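Agarase (Pseudoalteromonas fuliginea, PDB 6XJ9) is a family 50 glycoside hydrolase that probably cleaves the beta-1,4 linkages of agarose. Local coordinates at residues G470-V475 and T592-K597; Y319-A324 and H391-S396. All blocks are in the same frame, centred on the assembly; numbering follows the deposited sequence.

Contact 1 (G470-V475 and T592-K597); sequences GAMPDV and TAYADK
With CG anti to the backbone N (chi1 173°), Y594 carries its ring out from helix 584-609 until its hydroxyl reaches P473 O, while M472, bent at chi2 and chi3, turns its CE to the edge of that ring, 4.1 Å from Y594 CE2. The contact thus sets a helix of what is probably the (beta/alpha)8-barrel catalytic module, as in other GH50 enzymes, against the short antiparallel ribbon of strands 461-463 and 471-473. Y594 OH donates a hydrogen bond to P473 O (2.7 Å), with a C=O...OH angle of 142° and the donor tilted 18° from the carbonyl plane. P473 O lies near the ring plane, at the edge by CE1 and CZ, and the same OH packs against M472 CB at 3.3 Å. V475 CG2 comes in obliquely as an off-centre CH-pi partner, 4.3 Å from the Y594 ring centroid. V462, on the partner strand, touches both M472 and Y594, and T538 of helix 537-550 also meets Y594. One turn on, K597 slides past V475 in the opposite direction: K597 CG rests 3.8 Å from V475 CG2 and 3.6 Å from V475 O.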
loop_
_atom_site.group_PDB
_atom_site.type_symbol
_atom_site.label_atom_id
_atom_site.label_comp_id
_atom_site.label_asym_id
_atom_site.label_seq_id
_atom_site.Cartn_x
_atom_site.Cartn_y
_atom_site.Cartn_z
ATOM N N GLY A 470 -32.455 20.811 -14.348
ATOM C CA GLY A 470 -31.834 21.940 -15.016
ATOM C C GLY A 470 -32.343 22.124 -16.442
ATOM O O GLY A 470 -33.059 21.277 -16.982
ATOM N N ALA A 471 -31.943 23.255 -17.029
ATOM C CA ALA A 471 -32.404 23.690 -18.334
ATOM C C ALA A 471 -31.577 23.016 -19.425
ATOM O O ALA A 471 -30.454 22.572 -19.188
ATOM C CB ALA A 471 -32.320 25.195 -18.414
ATOM N N MET A 472 -32.158 22.928 -20.620
ATOM C CA MET A 472 -31.479 22.337 -21.762
ATOM C C MET A 472 -31.620 23.289 -22.947
ATOM O O MET A 472 -32.550 24.090 -22.985
ATOM C CB MET A 472 -32.087 20.968 -22.090
ATOM C CG MET A 472 -31.703 19.904 -21.077
ATOM S SD MET A 472 -29.951 19.465 -21.223
ATOM C CE MET A 472 -30.030 18.320 -22.600
ATOM N N PRO A 473 -30.677 23.299 -23.913
ATOM C CA PRO A 473 -30.786 24.214 -25.049
ATOM C C PRO A 473 -31.942 23.834 -25.969
ATOM O O PRO A 473 -32.146 22.654 -26.268
ATOM C CB PRO A 473 -29.464 24.024 -25.797
ATOM C CG PRO A 473 -29.002 22.637 -25.385
ATOM C CD PRO A 473 -29.468 22.465 -23.952
ATOM N N ASP A 474 -32.688 24.839 -26.440
ATOM C CA ASP A 474 -33.574 24.553 -27.555
ATOM C C ASP A 474 -32.729 24.524 -28.821
ATOM O O ASP A 474 -32.402 25.572 -29.388
ATOM C CB ASP A 474 -34.747 25.522 -27.690
ATOM C CG ASP A 474 -35.736 25.054 -28.740
ATOM O OD1 ASP A 474 -35.288 24.477 -29.779
ATOM O OD2 ASP A 474 -36.938 25.234 -28.504
ATOM N N VAL A 475 -32.398 23.303 -29.246
ATOM C CA VAL A 475 -31.364 23.097 -30.249
ATOM C C VAL A 475 -31.872 23.441 -31.648
ATOM O O VAL A 475 -31.068 23.544 -32.577
ATOM C CB VAL A 475 -30.760 21.681 -30.165
ATOM C CG1 VAL A 475 -29.993 21.497 -28.864
ATOM C CG2 VAL A 475 -31.816 20.596 -30.321
ATOM N N THR A 592 -35.049 11.135 -29.598
ATOM C CA THR A 592 -33.981 10.919 -30.572
ATOM C C THR A 592 -33.782 12.165 -31.435
ATOM O O THR A 592 -32.651 12.560 -31.686
ATOM C CB THR A 592 -34.238 9.694 -31.460
ATOM O OG1 THR A 592 -34.409 8.580 -30.589
ATOM C CG2 THR A 592 -33.096 9.396 -32.412
ATOM N N ALA A 593 -34.888 12.768 -31.898
ATOM C CA ALA A 593 -34.851 13.907 -32.800
ATOM C C ALA A 593 -34.175 15.101 -32.121
ATOM O O ALA A 593 -33.396 15.826 -32.742
ATOM C CB ALA A 593 -36.255 14.258 -33.268
ATOM N N TYR A 594 -34.509 15.311 -30.847
ATOM C CA TYR A 594 -33.894 16.364 -30.057
ATOM C C TYR A 594 -32.385 16.146 -30.016
ATOM O O TYR A 594 -31.618 17.028 -30.394
ATOM C CB TYR A 594 -34.539 16.483 -28.666
ATOM C CG TYR A 594 -33.832 17.451 -27.750
ATOM C CD1 TYR A 594 -34.176 18.792 -27.738
ATOM C CD2 TYR A 594 -32.795 17.031 -26.923
ATOM C CE1 TYR A 594 -33.509 19.704 -26.938
ATOM C CE2 TYR A 594 -32.121 17.927 -26.107
ATOM C CZ TYR A 594 -32.492 19.264 -26.107
ATOM O OH TYR A 594 -31.834 20.159 -25.318
ATOM N N ALA A 595 -31.962 14.963 -29.566
ATOM C CA ALA A 595 -30.545 14.674 -29.391
ATOM C C ALA A 595 -29.818 14.678 -30.739
ATOM O O ALA A 595 -28.662 15.092 -30.838
ATOM C CB ALA A 595 -30.376 13.350 -28.684
ATOM N N ASP A 596 -30.515 14.231 -31.790
ATOM C CA ASP A 596 -29.915 14.197 -33.116
ATOM C C ASP A 596 -29.514 15.602 -33.574
ATOM O O ASP A 596 -28.442 15.791 -34.155
ATOM C CB ASP A 596 -30.842 13.516 -34.122
ATOM C CG ASP A 596 -30.304 13.626 -35.529
ATOM O OD1 ASP A 596 -29.502 12.768 -35.918
ATOM O OD2 ASP A 596 -30.671 14.590 -36.202
ATOM N N LYS A 597 -30.391 16.581 -33.327
ATOM C CA LYS A 597 -30.132 17.961 -33.706
ATOM C C LYS A 597 -29.027 18.528 -32.816
ATOM O O LYS A 597 -28.141 19.236 -33.300
ATOM C CB LYS A 597 -31.432 18.775 -33.702
ATOM C CG LYS A 597 -31.306 20.258 -34.055
ATOM C CD LYS A 597 -30.951 20.531 -35.511
ATOM C CE LYS A 597 -31.033 22.003 -35.888
ATOM N NZ LYS A 597 -30.413 22.260 -37.213
#

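Contact 2 (Y319-A324 and H391-S396); sequences YDFDQA and HGETYS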
loop_
_atom_site.group_PDB
_atom_site.type_symbol
_atom_site.label_atom_id
_atom_site.label_comp_id
_atom_site.label_asym_id
_atom_site.label_seq_id
_atom_site.Cartn_x
_atom_site.Cartn_y
_atom_site.Cartn_z
ATOM N N TYR A 319 -15.236 35.285 4.475
ATOM C CA TYR A 319 -15.179 36.723 4.304
ATOM C C TYR A 319 -15.978 37.110 3.064
ATOM O O TYR A 319 -16.186 36.290 2.172
ATOM C CB TYR A 319 -13.724 37.198 4.276
ATOM C CG TYR A 319 -12.991 37.055 5.587
ATOM C CD1 TYR A 319 -12.420 35.851 5.964
ATOM C CD2 TYR A 319 -12.872 38.126 6.463
ATOM C CE1 TYR A 319 -11.747 35.712 7.169
ATOM C CE2 TYR A 319 -12.186 38.011 7.662
ATOM C CZ TYR A 319 -11.626 36.798 8.019
ATOM O OH TYR A 319 -10.965 36.669 9.207
ATOM N N ASP A 320 -16.432 38.368 3.027
ATOM C CA ASP A 320 -17.126 38.909 1.870
ATOM C C ASP A 320 -16.915 40.418 1.821
ATOM O O ASP A 320 -16.178 40.989 2.628
ATOM C CB ASP A 320 -18.616 38.550 1.853
ATOM C CG ASP A 320 -19.242 38.549 0.465
ATOM O OD1 ASP A 320 -18.526 38.844 -0.516
ATOM O OD2 ASP A 320 -20.447 38.228 0.370
ATOM N N PHE A 321 -17.562 41.052 0.844
ATOM C CA PHE A 321 -17.289 42.442 0.545
ATOM C C PHE A 321 -18.606 43.152 0.251
ATOM O O PHE A 321 -19.617 42.512 -0.039
ATOM C CB PHE A 321 -16.289 42.550 -0.614
ATOM C CG PHE A 321 -15.038 41.721 -0.451
ATOM C CD1 PHE A 321 -13.993 42.157 0.353
ATOM C CD2 PHE A 321 -14.917 40.488 -1.075
ATOM C CE1 PHE A 321 -12.852 41.387 0.524
ATOM C CE2 PHE A 321 -13.770 39.723 -0.912
ATOM C CZ PHE A 321 -12.739 40.173 -0.117
ATOM N N ASP A 322 -18.570 44.484 0.349
ATOM C CA ASP A 322 -19.661 45.328 -0.100
ATOM C C ASP A 322 -19.933 45.003 -1.569
ATOM O O ASP A 322 -19.101 45.273 -2.437
ATOM C CB ASP A 322 -19.347 46.800 0.180
ATOM C CG ASP A 322 -20.564 47.699 0.067
ATOM O OD1 ASP A 322 -21.197 47.685 -1.011
ATOM O OD2 ASP A 322 -20.882 48.388 1.063
ATOM N N GLN A 323 -21.087 44.372 -1.818
ATOM C CA GLN A 323 -21.443 43.826 -3.119
ATOM C C GLN A 323 -21.417 44.918 -4.185
ATOM O O GLN A 323 -21.049 44.659 -5.329
ATOM C CB GLN A 323 -22.815 43.153 -3.059
ATOM C CG GLN A 323 -22.824 41.870 -2.240
ATOM C CD GLN A 323 -22.029 40.774 -2.908
ATOM O OE1 GLN A 323 -22.233 40.460 -4.080
ATOM N NE2 GLN A 323 -21.103 40.188 -2.167
ATOM N N ALA A 324 -21.797 46.138 -3.787
ATOM C CA ALA A 324 -21.859 47.277 -4.692
ATOM C C ALA A 324 -20.465 47.696 -5.154
ATOM O O ALA A 324 -20.334 48.397 -6.158
ATOM C CB ALA A 324 -22.583 48.421 -4.022
ATOM N N HIS A 391 -22.000 33.748 -2.189
ATOM C CA HIS A 391 -20.824 34.320 -2.815
ATOM C C HIS A 391 -19.842 34.688 -1.708
ATOM O O HIS A 391 -20.224 34.823 -0.544
ATOM C CB HIS A 391 -21.206 35.556 -3.651
ATOM C CG HIS A 391 -22.272 36.402 -3.031
ATOM N ND1 HIS A 391 -22.051 37.168 -1.899
ATOM C CD2 HIS A 391 -23.564 36.610 -3.376
ATOM C CE1 HIS A 391 -23.160 37.807 -1.573
ATOM N NE2 HIS A 391 -24.106 37.477 -2.462
ATOM N N GLY A 392 -18.574 34.859 -2.073
ATOM C CA GLY A 392 -17.612 35.308 -1.087
ATOM C C GLY A 392 -16.173 35.052 -1.508
ATOM O O GLY A 392 -15.898 34.453 -2.550
ATOM N N GLU A 393 -15.278 35.534 -0.649
ATOM C CA GLU A 393 -13.845 35.368 -0.757
ATOM C C GLU A 393 -13.504 33.884 -0.740
ATOM O O GLU A 393 -14.135 33.096 -0.032
ATOM C CB GLU A 393 -13.212 36.084 0.435
ATOM C CG GLU A 393 -11.720 35.883 0.550
ATOM C CD GLU A 393 -11.171 36.621 1.753
ATOM O OE1 GLU A 393 -10.938 37.834 1.629
ATOM O OE2 GLU A 393 -11.016 35.979 2.815
ATOM N N THR A 394 -12.493 33.516 -1.535
ATOM C CA THR A 394 -11.975 32.161 -1.484
ATOM C C THR A 394 -10.486 32.236 -1.171
ATOM O O THR A 394 -9.877 33.290 -1.333
ATOM C CB THR A 394 -12.270 31.416 -2.793
ATOM O OG1 THR A 394 -11.447 32.028 -3.783
ATOM C CG2 THR A 394 -13.725 31.506 -3.217
ATOM N N TYR A 395 -9.919 31.122 -0.712
ATOM C CA TYR A 395 -8.474 30.974 -0.652
ATOM C C TYR A 395 -8.098 29.636 -1.277
ATOM O O TYR A 395 -8.882 28.701 -1.204
ATOM C CB TYR A 395 -7.949 31.093 0.780
ATOM C CG TYR A 395 -6.458 31.310 0.828
ATOM C CD1 TYR A 395 -5.877 32.467 0.317
ATOM C CD2 TYR A 395 -5.623 30.345 1.355
ATOM C CE1 TYR A 395 -4.503 32.655 0.331
ATOM C CE2 TYR A 395 -4.250 30.530 1.408
ATOM C CZ TYR A 395 -3.690 31.684 0.891
ATOM O OH TYR A 395 -2.337 31.824 0.938
ATOM N N SER A 396 -6.910 29.573 -1.894
ATOM C CA SER A 396 -6.382 28.331 -2.449
ATOM C C SER A 396 -5.124 27.880 -1.704
ATOM O O SER A 396 -4.031 28.383 -1.962
ATOM C CB SER A 396 -6.120 28.463 -3.922
ATOM O OG SER A 396 -5.628 27.232 -4.436
HETATM O O HOH W 1 -16.115 33.419 1.915
#
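The two inner strands of a four-stranded antiparallel sheet, 315-320 and 392-395, meet here, with E393 N donating to Y319 O (3.1 Å) from above the carbonyl plane. One water bridges the pair, donating to Y319 O and to E393 O, so Y319 O accepts twice. The backbone at G392 is twisted into a region that suits glycine, and a CB there would crowd Y319 O. Just past the paired residues comes a His-carboxylate hydrogen bond: H391 ND1 donates to the syn side of D320 OD2 (3.0 Å). OD2 lies in the imidazole plane, although carboxylate and ring are turned 53° apart. The Q323 amide stacks over one face of H391, its plane 28° from the ring's and its OE1 above the ring centre. Y380, on outer strand 378-381, bonds to both D320 OD1 and Q323 NE2. Replacing H391 by an alanine would probably leave D320 OD2 without its ring N-H and the Q323 amide without the surface it lies on. E393, extended from CB, runs alongside Y319, with E393 OE2 3.3 Å from Y319 CB. E393 OE1 sits 3.4 Å from F321 CZ and is held by R353 and Y370.

Overall arrangement
Both contacts lie in one chain and no other subunit touches them, but they share no element: their nearest atoms are about 20 Å apart, and contact 2 closes along the chain before contact 1 opens. Contact 1 joins a helix to a two-stranded ribbon and is mostly buried, relying on apolar side chains round one aromatic ring with a single side-chain-to-backbone bond; of its touching residues K597 alone is partly exposed. Contact 2 joins neighbouring strands of one small sheet and the loop residues that follow or precede them; it is partly buried, running from an interior glutamate to an exposed glutamine. Its chemistry is largely polar: a strand-to-strand bond, a bridging water, a His-carboxylate pair and an amide-ring stack.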